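Local atomic coordinates of organic hydroperoxide resistance protein (PDB entry 6D9N), a protein that probably reduces organic hydroperoxides through a pair of redox-active cysteines, as relatives in the OsmC/Ohr family do, thereby helping the bacterium resist oxidative stress. Residues 24-29 / 35-40; 56-61 / 100-105; 72-77 / 119-124; 125-130 / 134-139. All coordinates share one frame; numbering follows the deposited sequence.

Contact 1. Residues 24-29 / 35-40; sequences NGHVKS and EFEVRY. With EDO (1,2-ethanediol), chain F.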
# COMPACT_ATOMS: atom_id res chain seq x y z
N ASN B 24 9.64 6.30 15.90
CA ASN B 24 9.76 7.54 15.15
C ASN B 24 10.40 7.17 13.82
O ASN B 24 11.58 7.39 13.58
CB ASN B 24 10.57 8.54 15.95
CG ASN B 24 9.87 8.93 17.24
OD1 ASN B 24 8.63 8.96 17.28
ND2 ASN B 24 10.65 9.23 18.28
N GLY B 25 9.58 6.60 12.92
CA GLY B 25 10.10 5.90 11.77
C GLY B 25 10.49 6.77 10.59
O GLY B 25 10.13 7.94 10.46
N HIS B 26 11.20 6.12 9.68
CA HIS B 26 11.66 6.73 8.45
C HIS B 26 11.51 5.70 7.34
O HIS B 26 11.77 4.52 7.56
CB HIS B 26 13.15 7.07 8.61
CG HIS B 26 13.73 7.83 7.48
ND1 HIS B 26 13.53 9.18 7.32
CD2 HIS B 26 14.48 7.43 6.42
CE1 HIS B 26 14.15 9.59 6.21
NE2 HIS B 26 14.75 8.55 5.66
N VAL B 27 11.07 6.14 6.16
CA VAL B 27 10.97 5.23 5.02
C VAL B 27 11.60 5.89 3.80
O VAL B 27 11.51 7.11 3.60
CB VAL B 27 9.51 4.72 4.81
CG1 VAL B 27 8.55 5.82 4.39
CG2 VAL B 27 9.47 3.51 3.88
N LYS B 28 12.28 5.07 3.01
CA LYS B 28 12.99 5.56 1.82
C LYS B 28 12.88 4.53 0.71
O LYS B 28 13.21 3.36 0.94
CB LYS B 28 14.49 5.76 2.14
CG LYS B 28 15.33 6.41 1.06
CD LYS B 28 16.81 6.50 1.44
CE LYS B 28 17.64 7.16 0.37
NZ LYS B 28 19.07 7.30 0.78
N SER B 29 12.41 4.93 -0.48
CA SER B 29 12.49 4.00 -1.61
C SER B 29 13.96 3.77 -2.00
O SER B 29 14.84 4.59 -1.71
CB SER B 29 11.68 4.53 -2.81
OG SER B 29 12.25 5.71 -3.31
N GLU B 35 10.97 9.64 0.25
CA GLU B 35 11.72 9.57 1.51
C GLU B 35 11.07 10.51 2.50
O GLU B 35 11.00 11.72 2.23
CB GLU B 35 13.18 9.93 1.29
CG GLU B 35 13.96 9.72 2.59
CD GLU B 35 15.46 9.63 2.46
OE1 GLU B 35 16.12 9.16 3.42
OE2 GLU B 35 16.02 10.07 1.44
N PHE B 36 10.65 10.00 3.65
CA PHE B 36 9.98 10.87 4.60
C PHE B 36 9.85 10.18 5.94
O PHE B 36 10.12 8.97 6.09
CB PHE B 36 8.62 11.40 4.09
CG PHE B 36 7.72 10.33 3.52
CD1 PHE B 36 7.13 9.37 4.33
CD2 PHE B 36 7.42 10.36 2.18
CE1 PHE B 36 6.29 8.42 3.81
CE2 PHE B 36 6.58 9.42 1.65
CZ PHE B 36 6.02 8.46 2.46
N GLU B 37 9.42 10.96 6.92
CA GLU B 37 9.16 10.46 8.26
C GLU B 37 7.78 9.83 8.32
O GLU B 37 6.84 10.26 7.65
CB GLU B 37 9.20 11.63 9.25
CG GLU B 37 10.56 12.28 9.38
CD GLU B 37 11.66 11.29 9.73
OE1 GLU B 37 11.68 10.75 10.87
OE2 GLU B 37 12.52 11.07 8.85
N VAL B 38 7.65 8.80 9.17
CA VAL B 38 6.34 8.26 9.53
C VAL B 38 6.23 8.27 11.05
O VAL B 38 7.21 8.08 11.79
CB VAL B 38 6.10 6.85 8.96
CG1 VAL B 38 5.91 6.90 7.45
CG2 VAL B 38 7.17 5.88 9.38
N ARG B 39 5.02 8.51 11.53
CA ARG B 39 4.76 8.58 12.98
C ARG B 39 3.37 8.03 13.24
O ARG B 39 2.50 8.05 12.35
CB ARG B 39 4.78 10.02 13.48
CG ARG B 39 6.11 10.77 13.37
CD ARG B 39 7.19 10.18 14.32
NE ARG B 39 8.42 10.97 14.26
CZ ARG B 39 9.40 10.82 13.37
NH1 ARG B 39 9.34 9.87 12.42
NH2 ARG B 39 10.46 11.62 13.43
N TYR B 40 3.12 7.57 14.44
CA TYR B 40 1.75 7.23 14.82
C TYR B 40 0.90 8.49 14.85
O TYR B 40 1.33 9.51 15.40
CB TYR B 40 1.72 6.51 16.18
CG TYR B 40 2.35 5.10 16.14
CD1 TYR B 40 1.85 4.12 15.29
CD2 TYR B 40 3.47 4.78 16.89
CE1 TYR B 40 2.44 2.83 15.23
CE2 TYR B 40 4.05 3.52 16.85
CZ TYR B 40 3.54 2.56 16.00
OH TYR B 40 4.13 1.30 15.94
C1 EDO F . 10.17 12.87 -1.51
O1 EDO F . 9.49 11.91 -0.71
C2 EDO F . 11.66 12.80 -1.22
O2 EDO F . 11.94 13.30 0.10
O HOH W 1 13.18 8.67 11.71
O HOH W 2 18.85 8.52 3.72
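Val27 and Phe36 form a hydrogen-bonded pair of the antiparallel beta hairpin made by strands 25-29 and 35-38, and they mark its tightly packed face. Val27 N meets Phe36 O at 3.0 Å, and Phe36 N returns the bond to Val27 O. Val27 is modelled twice, and in one copy its CG1 comes at the Phe36 ring obliquely, a tentative contact; Val38 CG1 sits at the ring's edge. The second subunit covers this face: its Ser63 packs on Val27 and its Leu34 on Phe36.

The opposite face is polar and bridged by water. His26 has CG anti to its backbone N (chi1 -174°), which lays the ring between two glutamates. NE2 gives its hydrogen to the anti lone pair of Glu35 OE1 at 2.7 Å. ND1 meets Glu37 OE2 at 2.6 Å, on the syn side but 32° out of the carboxylate plane. Two bonds near the ring plane fix its rotation and probably favour the charged form. Lys28 passes across Glu35, CD 3.4 Å from OE1, and a water links NZ to OE1. Glu35 N donates to O1 of a 1,2-ethanediol, probably from the crystallisation liquor, whose O2 bonds to Glu35 O. At the far end Arg39 grips Glu37 OE1 with NH1 and NH2, and Asn24 CB lies 3.6 Å above the guanidinium centre. A second water donates to Asn24 O and to Glu37 OE1, 2.7 Å from the latter.

Contact 2. Residues 56-61 / 100-105; sequences MLFAAG and FGLEVE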
# COMPACT_ATOMS: atom_id res chain seq x y z
N MET B 56 -1.99 5.91 5.63
CA MET B 56 -2.03 6.98 4.64
C MET B 56 -1.33 6.56 3.36
O MET B 56 -1.79 6.89 2.25
CB MET B 56 -1.37 8.22 5.25
CG MET B 56 -1.50 9.45 4.35
SD MET B 56 -0.55 10.86 4.97
CE MET B 56 -1.35 11.15 6.57
N LEU B 57 -0.23 5.83 3.47
CA LEU B 57 0.44 5.31 2.28
C LEU B 57 -0.45 4.32 1.55
O LEU B 57 -0.44 4.26 0.31
CB LEU B 57 1.78 4.67 2.66
CG LEU B 57 2.87 5.67 3.04
CD1 LEU B 57 4.01 4.97 3.81
CD2 LEU B 57 3.39 6.40 1.83
N PHE B 58 -1.22 3.52 2.29
CA PHE B 58 -2.15 2.60 1.65
C PHE B 58 -3.27 3.33 0.92
O PHE B 58 -3.63 2.95 -0.21
CB PHE B 58 -2.73 1.62 2.68
CG PHE B 58 -3.34 0.39 2.03
CD1 PHE B 58 -2.55 -0.57 1.42
CD2 PHE B 58 -4.71 0.19 2.05
CE1 PHE B 58 -3.10 -1.69 0.79
CE2 PHE B 58 -5.26 -0.95 1.43
CZ PHE B 58 -4.45 -1.88 0.84
N ALA B 59 -3.82 4.37 1.53
CA ALA B 59 -4.85 5.18 0.87
C ALA B 59 -4.29 5.84 -0.39
O ALA B 59 -4.94 5.85 -1.45
CB ALA B 59 -5.36 6.25 1.82
N ALA B 60 -3.08 6.41 -0.30
CA ALA B 60 -2.45 7.05 -1.44
C ALA B 60 -2.18 6.04 -2.55
O ALA B 60 -2.50 6.27 -3.74
CB ALA B 60 -1.17 7.74 -0.99
N GLY B 61 -1.60 4.89 -2.18
CA GLY B 61 -1.29 3.88 -3.17
C GLY B 61 -2.54 3.30 -3.82
O GLY B 61 -2.55 3.05 -5.03
N PHE B 100 -4.01 -6.19 13.91
CA PHE B 100 -4.78 -5.07 13.36
C PHE B 100 -5.11 -5.32 11.89
O PHE B 100 -4.38 -6.01 11.17
CB PHE B 100 -4.01 -3.75 13.52
CG PHE B 100 -3.75 -3.39 14.95
CD1 PHE B 100 -2.60 -3.85 15.62
CD2 PHE B 100 -4.69 -2.68 15.68
CE1 PHE B 100 -2.38 -3.55 16.97
CE2 PHE B 100 -4.45 -2.36 17.03
CZ PHE B 100 -3.31 -2.81 17.66
N GLY B 101 -6.24 -4.76 11.45
CA GLY B 101 -6.70 -4.95 10.09
C GLY B 101 -7.21 -3.66 9.50
O GLY B 101 -7.50 -2.69 10.19
N LEU B 102 -7.35 -3.66 8.18
CA LEU B 102 -7.80 -2.50 7.43
C LEU B 102 -9.23 -2.67 6.91
O LEU B 102 -9.76 -3.78 6.78
CB LEU B 102 -6.90 -2.25 6.21
CG LEU B 102 -5.41 -2.01 6.53
CD1 LEU B 102 -4.64 -1.71 5.23
CD2 LEU B 102 -5.25 -0.90 7.55
N GLU B 103 -9.85 -1.54 6.60
CA GLU B 103 -11.09 -1.48 5.82
C GLU B 103 -10.94 -0.33 4.84
O GLU B 103 -10.19 0.62 5.10
CB GLU B 103 -12.31 -1.25 6.72
CG GLU B 103 -12.22 0.02 7.52
CD GLU B 103 -13.31 0.16 8.56
OE1 GLU B 103 -14.05 -0.83 8.78
OE2 GLU B 103 -13.41 1.29 9.13
N VAL B 104 -11.60 -0.43 3.68
CA VAL B 104 -11.38 0.55 2.62
C VAL B 104 -12.70 0.92 1.96
O VAL B 104 -13.53 0.05 1.67
CB VAL B 104 -10.45 -0.00 1.51
CG1 VAL B 104 -10.18 1.06 0.45
CG2 VAL B 104 -9.11 -0.49 2.09
N GLU B 105 -12.89 2.21 1.73
CA GLU B 105 -13.96 2.74 0.89
C GLU B 105 -13.31 3.42 -0.29
O GLU B 105 -12.50 4.33 -0.11
CB GLU B 105 -14.78 3.78 1.67
CG GLU B 105 -16.04 4.32 0.98
CD GLU B 105 -16.85 5.21 1.94
OE1 GLU B 105 -17.19 6.36 1.58
OE2 GLU B 105 -17.15 4.74 3.05
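Phe58 reaches across from its helix onto Leu102 and Val104, and those three side chains carry the whole contact. The first kind of interaction is a CH-pi contact. Leu102 CD1 stands over one face of the Phe58 ring, 4.0 Å from the centroid and 22° off the ring normal, so it is shifted toward the rim and comes closest to CD2, at 3.7 Å. The second kind is plain apolar contact at the ring's edge, where Val104 CG2 lies near the ring plane, 3.9 Å from Phe58 CE2. Leu102 and Val104, two residues apart, project from the same side of the strand, and one aromatic ring therefore meets both, the first with its face and the second with its rim. Phe58 swings its ring clear of the helix backbone and toward the strand (chi1 -162°).

No hydrogen bond crosses between the segments. Backbone bonds run instead within the helix, as from Gly61 N to Leu57 O, and from strand to strand, where Val104 pairs with Glu140 and Lys142. All three touching residues are buried. A thiocyanate ion, probably from the crystallisation liquor, lies about 4 Å from the Leu102 side chain.

Helix 54-77 thus rests on the middle strand of the sheet, with Val90 of strand 85-94 touching Phe58 and Val141 of strand 141-146 touching Val104; the Phe58 ring also meets Tyr131 of its own chain, planes about 35° apart, and Tyr131 of the second subunit edge-to-face.

Contact 3. Residues 72-77 / 119-124; sequences LVIKSA and QDLIEK
Val73, Ile74, Leu121 and the inner part of Lys124 meet with no ring, amide or other flat group among them, so there are no faces or edges to match and the fit depends on methyl and methylene groups. Two helices, 54-77 and 115-128, cross here; the axes of the short segments are 9.7 Å apart and their directions differ by 121°. The backbones come nearest at Val73 and Leu121, whose CA atoms are 6.6 Å apart.

Val73 points at the other helix and shares the bulk of the contact with Leu121. Its CG1 lies 3.7 Å from Leu121 CD2, the two side chains sliding past each other in opposite directions. The same methyl rests 3.8 Å from Lys124 CB, and CG2 closes on that carbon too. Lys124 therefore offers its aliphatic base to the valine, while the extended chain leads the amine away from the contact. Leu121 turns CG away from its own carbonyl carbon (chi1 -68°), which carries both terminal methyls toward the partner helix. Ile74 meets it at about a right angle, CG1 lying 4.0 Å from Leu121 CD2. Beyond the pair, Ile110 packs on Leu121 and Ile79 on Ile74.

No hydrogen bond or salt bridge joins the two segments. The chemistry is that of an apolar helix-helix seam, held by van der Waals fit, its inner side (Ile74, Leu121) buried and its Val73-Lys124 side nearer solvent.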
# COMPACT_ATOMS: atom_id res chain seq x y z
N LEU B 72 -6.36 3.00 -17.75
CA LEU B 72 -5.99 1.99 -18.75
C LEU B 72 -7.23 1.38 -19.40
O LEU B 72 -7.28 1.17 -20.62
CB LEU B 72 -5.12 0.94 -18.07
CG LEU B 72 -4.60 -0.14 -19.02
CD1 LEU B 72 -3.81 0.45 -20.23
CD2 LEU B 72 -3.74 -1.10 -18.19
N VAL B 73 -8.23 1.07 -18.58
CA VAL B 73 -9.48 0.50 -19.10
C VAL B 73 -10.17 1.48 -20.04
O VAL B 73 -10.65 1.10 -21.11
CB VAL B 73 -10.37 0.09 -17.91
CG1 VAL B 73 -11.81 -0.24 -18.35
CG2 VAL B 73 -9.77 -1.08 -17.17
N ILE B 74 -10.25 2.75 -19.65
CA ILE B 74 -10.86 3.78 -20.51
C ILE B 74 -10.14 3.88 -21.85
O ILE B 74 -10.79 3.92 -22.92
CB ILE B 74 -10.87 5.13 -19.76
CG1 ILE B 74 -11.90 5.10 -18.64
CG2 ILE B 74 -11.12 6.26 -20.74
CD1 ILE B 74 -11.77 6.29 -17.67
N LYS B 75 -8.80 3.91 -21.83
CA LYS B 75 -8.07 4.05 -23.08
C LYS B 75 -8.21 2.80 -23.94
O LYS B 75 -8.33 2.90 -25.18
CB LYS B 75 -6.59 4.33 -22.79
CG LYS B 75 -6.31 5.71 -22.17
CD LYS B 75 -6.65 6.89 -23.11
CE LYS B 75 -6.43 8.27 -22.43
NZ LYS B 75 -7.05 9.36 -23.27
N SER B 76 -8.27 1.63 -23.31
CA SER B 76 -8.44 0.40 -24.07
C SER B 76 -9.79 0.37 -24.78
O SER B 76 -9.91 -0.21 -25.87
CB SER B 76 -8.23 -0.81 -23.16
OG SER B 76 -6.88 -0.85 -22.67
N ALA B 77 -10.80 1.01 -24.19
CA ALA B 77 -12.15 1.05 -24.73
C ALA B 77 -12.35 2.19 -25.73
O ALA B 77 -13.38 2.23 -26.41
CB ALA B 77 -13.17 1.21 -23.59
N GLN B 119 -20.25 2.15 -14.45
CA GLN B 119 -20.25 0.89 -13.73
C GLN B 119 -19.42 -0.16 -14.44
O GLN B 119 -18.66 -0.91 -13.80
CB GLN B 119 -21.69 0.41 -13.54
CG GLN B 119 -22.42 1.22 -12.50
CD GLN B 119 -23.92 1.06 -12.55
OE1 GLN B 119 -24.46 0.39 -13.43
NE2 GLN B 119 -24.61 1.68 -11.59
N ASP B 120 -19.55 -0.25 -15.77
CA ASP B 120 -18.72 -1.21 -16.50
C ASP B 120 -17.24 -0.89 -16.35
O ASP B 120 -16.41 -1.80 -16.19
CB ASP B 120 -19.12 -1.19 -17.99
CG ASP B 120 -20.52 -1.75 -18.26
OD1 ASP B 120 -21.11 -2.43 -17.39
OD2 ASP B 120 -21.02 -1.51 -19.38
N LEU B 121 -16.89 0.39 -16.41
CA LEU B 121 -15.49 0.78 -16.32
C LEU B 121 -14.91 0.44 -14.95
O LEU B 121 -13.80 -0.12 -14.87
CB LEU B 121 -15.34 2.28 -16.61
CG LEU B 121 -15.63 2.66 -18.07
CD1 LEU B 121 -15.78 4.20 -18.14
CD2 LEU B 121 -14.52 2.15 -19.00
N ILE B 122 -15.64 0.72 -13.86
CA ILE B 122 -15.05 0.45 -12.56
C ILE B 122 -15.01 -1.04 -12.27
O ILE B 122 -14.13 -1.49 -11.55
CB ILE B 122 -15.70 1.24 -11.39
CG1 ILE B 122 -17.21 0.92 -11.20
CG2 ILE B 122 -15.37 2.73 -11.49
CD1 ILE B 122 -17.63 0.93 -9.73
N GLU B 123 -15.98 -1.81 -12.77
CA GLU B 123 -15.92 -3.26 -12.62
C GLU B 123 -14.63 -3.80 -13.24
O GLU B 123 -13.94 -4.63 -12.62
CB GLU B 123 -17.18 -3.87 -13.25
CG GLU B 123 -17.17 -5.39 -13.33
CD GLU B 123 -18.45 -5.98 -13.92
OE1 GLU B 123 -18.89 -7.03 -13.42
OE2 GLU B 123 -19.02 -5.40 -14.87
N LYS B 124 -14.28 -3.35 -14.45
CA LYS B 124 -13.03 -3.81 -15.07
C LYS B 124 -11.83 -3.30 -14.30
O LYS B 124 -10.87 -4.05 -14.09
CB LYS B 124 -12.97 -3.39 -16.55
CG LYS B 124 -13.89 -4.21 -17.44
CD LYS B 124 -13.91 -3.73 -18.87
CE LYS B 124 -14.90 -4.55 -19.72
NZ LYS B 124 -15.27 -3.92 -21.03

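Contact 4. Residues 125-130 / 134-139; sequences AHQVCP and ATRGNI
Arg136 points NH1 of its guanidinium at the face of the His126 ring, at the end of helix 115-128, and the Gln127 amide lies over a face of the guanidinium itself. NH2 donates to His126 O at 2.7 Å, nearly straight at 165°, with the oxygen close to the guanidinium plane; NH1 adds a weak, longer bond to the same carbonyl. That NH1 hangs 3.3 Å above the centre of the His126 ring, whose plane stands 85° from the guanidinium. Gln127 NE2 is 3.5 Å above the guanidinium plane, the amide turned by only 29°. A bend at chi3 steers the arginine tip into this position.

Outside that shell, Asn133 OD1 takes a second bond from Arg136 NH2, Ser132 OG holds His126 ND1, and Asn97 of the second subunit bonds Gln127 OE1. Nearer the turn, Ala134 N bonds to Pro130 O at 2.8 Å, within the short helix 130-135. Between the two helices sits Cys129, at the N-cap position and disulfide-bonded to Cys65.

A cationic group thus satisfies a carbonyl at the helix's C-terminal end, where the helix dipole probably strengthens the attraction, and ties the chain on both sides of this cysteine together.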
# COMPACT_ATOMS: atom_id res chain seq x y z
N ALA B 125 -11.83 -2.02 -13.91
CA ALA B 125 -10.70 -1.46 -13.18
C ALA B 125 -10.43 -2.24 -11.90
O ALA B 125 -9.27 -2.42 -11.52
CB ALA B 125 -10.97 -0.01 -12.87
N HIS B 126 -11.49 -2.70 -11.23
CA HIS B 126 -11.35 -3.43 -9.98
C HIS B 126 -10.73 -4.81 -10.17
O HIS B 126 -10.20 -5.36 -9.20
CB HIS B 126 -12.73 -3.46 -9.30
CG HIS B 126 -12.77 -3.80 -7.84
ND1 HIS B 126 -11.85 -3.37 -6.90
CD2 HIS B 126 -13.75 -4.45 -7.15
CE1 HIS B 126 -12.25 -3.77 -5.71
NE2 HIS B 126 -13.39 -4.43 -5.83
N GLN B 127 -10.74 -5.35 -11.39
CA GLN B 127 -10.02 -6.57 -11.70
C GLN B 127 -8.60 -6.29 -12.17
O GLN B 127 -7.76 -7.20 -12.09
CB GLN B 127 -10.79 -7.38 -12.75
CG GLN B 127 -12.17 -7.85 -12.25
CD GLN B 127 -12.11 -8.75 -10.97
OE1 GLN B 127 -11.27 -9.70 -10.84
NE2 GLN B 127 -12.96 -8.42 -9.98
N VAL B 128 -8.31 -5.09 -12.66
CA VAL B 128 -6.98 -4.77 -13.17
C VAL B 128 -6.04 -4.36 -12.05
O VAL B 128 -4.89 -4.80 -12.00
CB VAL B 128 -7.11 -3.67 -14.24
CG1 VAL B 128 -5.74 -3.09 -14.63
CG2 VAL B 128 -7.83 -4.21 -15.46
N CYS B 129 -6.52 -3.50 -11.15
CA CYS B 129 -5.75 -2.91 -10.05
C CYS B 129 -5.11 -3.97 -9.15
O CYS B 129 -5.83 -4.74 -8.48
CB CYS B 129 -6.73 -2.05 -9.25
SG CYS B 129 -6.12 -1.33 -7.74
N PRO B 130 -3.78 -3.99 -9.02
CA PRO B 130 -3.18 -4.97 -8.10
C PRO B 130 -3.60 -4.84 -6.65
O PRO B 130 -3.63 -5.87 -5.97
CB PRO B 130 -1.67 -4.76 -8.27
CG PRO B 130 -1.57 -4.35 -9.70
CD PRO B 130 -2.80 -3.48 -9.96
N ALA B 134 -4.95 -7.88 -4.50
CA ALA B 134 -4.21 -8.30 -3.30
C ALA B 134 -5.10 -8.41 -2.07
O ALA B 134 -4.74 -9.12 -1.12
CB ALA B 134 -3.08 -7.29 -3.03
N THR B 135 -6.20 -7.67 -2.02
CA THR B 135 -7.01 -7.56 -0.81
C THR B 135 -8.33 -8.32 -0.87
O THR B 135 -8.98 -8.47 0.17
CB THR B 135 -7.30 -6.09 -0.46
OG1 THR B 135 -7.97 -5.43 -1.55
CG2 THR B 135 -6.00 -5.37 -0.06
N ARG B 136 -8.73 -8.80 -2.04
CA ARG B 136 -10.06 -9.37 -2.23
C ARG B 136 -10.24 -10.59 -1.33
O ARG B 136 -9.35 -11.42 -1.19
CB ARG B 136 -10.23 -9.77 -3.71
CG ARG B 136 -11.68 -9.59 -4.22
CD ARG B 136 -11.84 -9.88 -5.71
NE ARG B 136 -10.81 -9.36 -6.63
CZ ARG B 136 -10.79 -8.13 -7.16
NH1 ARG B 136 -11.73 -7.22 -6.87
NH2 ARG B 136 -9.81 -7.77 -8.01
N GLY B 137 -11.40 -10.69 -0.72
CA GLY B 137 -11.69 -11.79 0.17
C GLY B 137 -11.25 -11.57 1.60
O GLY B 137 -11.86 -12.15 2.52
N ASN B 138 -10.22 -10.76 1.84
CA ASN B 138 -9.70 -10.54 3.20
C ASN B 138 -10.35 -9.35 3.90
O ASN B 138 -10.89 -9.52 4.99
CB ASN B 138 -8.18 -10.39 3.18
CG ASN B 138 -7.49 -11.68 2.88
OD1 ASN B 138 -7.98 -12.76 3.23
ND2 ASN B 138 -6.32 -11.60 2.29
N ILE B 139 -10.31 -8.15 3.30
CA ILE B 139 -10.84 -6.94 3.95
C ILE B 139 -12.08 -6.46 3.22
O ILE B 139 -12.35 -6.82 2.07
CB ILE B 139 -9.80 -5.79 4.03
CG1 ILE B 139 -9.54 -5.25 2.62
CG2 ILE B 139 -8.57 -6.18 4.86
CD1 ILE B 139 -8.51 -4.13 2.54

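How the contacts relate
Along the chain, contact 1 closes first, contacts 2 and 3 interleave, and contact 4 follows. Contact 1 belongs to the hairpin 25-29/35-38 of the N-terminal three-stranded sheet; contacts 2 and 3 share helix 54-77, and contacts 3 and 4 share helix 115-128. Centres of contacts 1 and 3 lie 35 Å apart on opposite sides of the chain's centre, with contacts 2 and 4 between them, 13 Å from each other. Touches bridge the series: Phe36 CZ meets Leu57 CD2 at 3.4 Å, Phe58 CZ meets Thr135 CG2 at 3.9 Å, and Val73 packs on Val128. Helix 54-77, which carries Cys65, and helix 115-128, which ends just before Cys129, are thereby fixed against each other and, through contact 2, against the sheet.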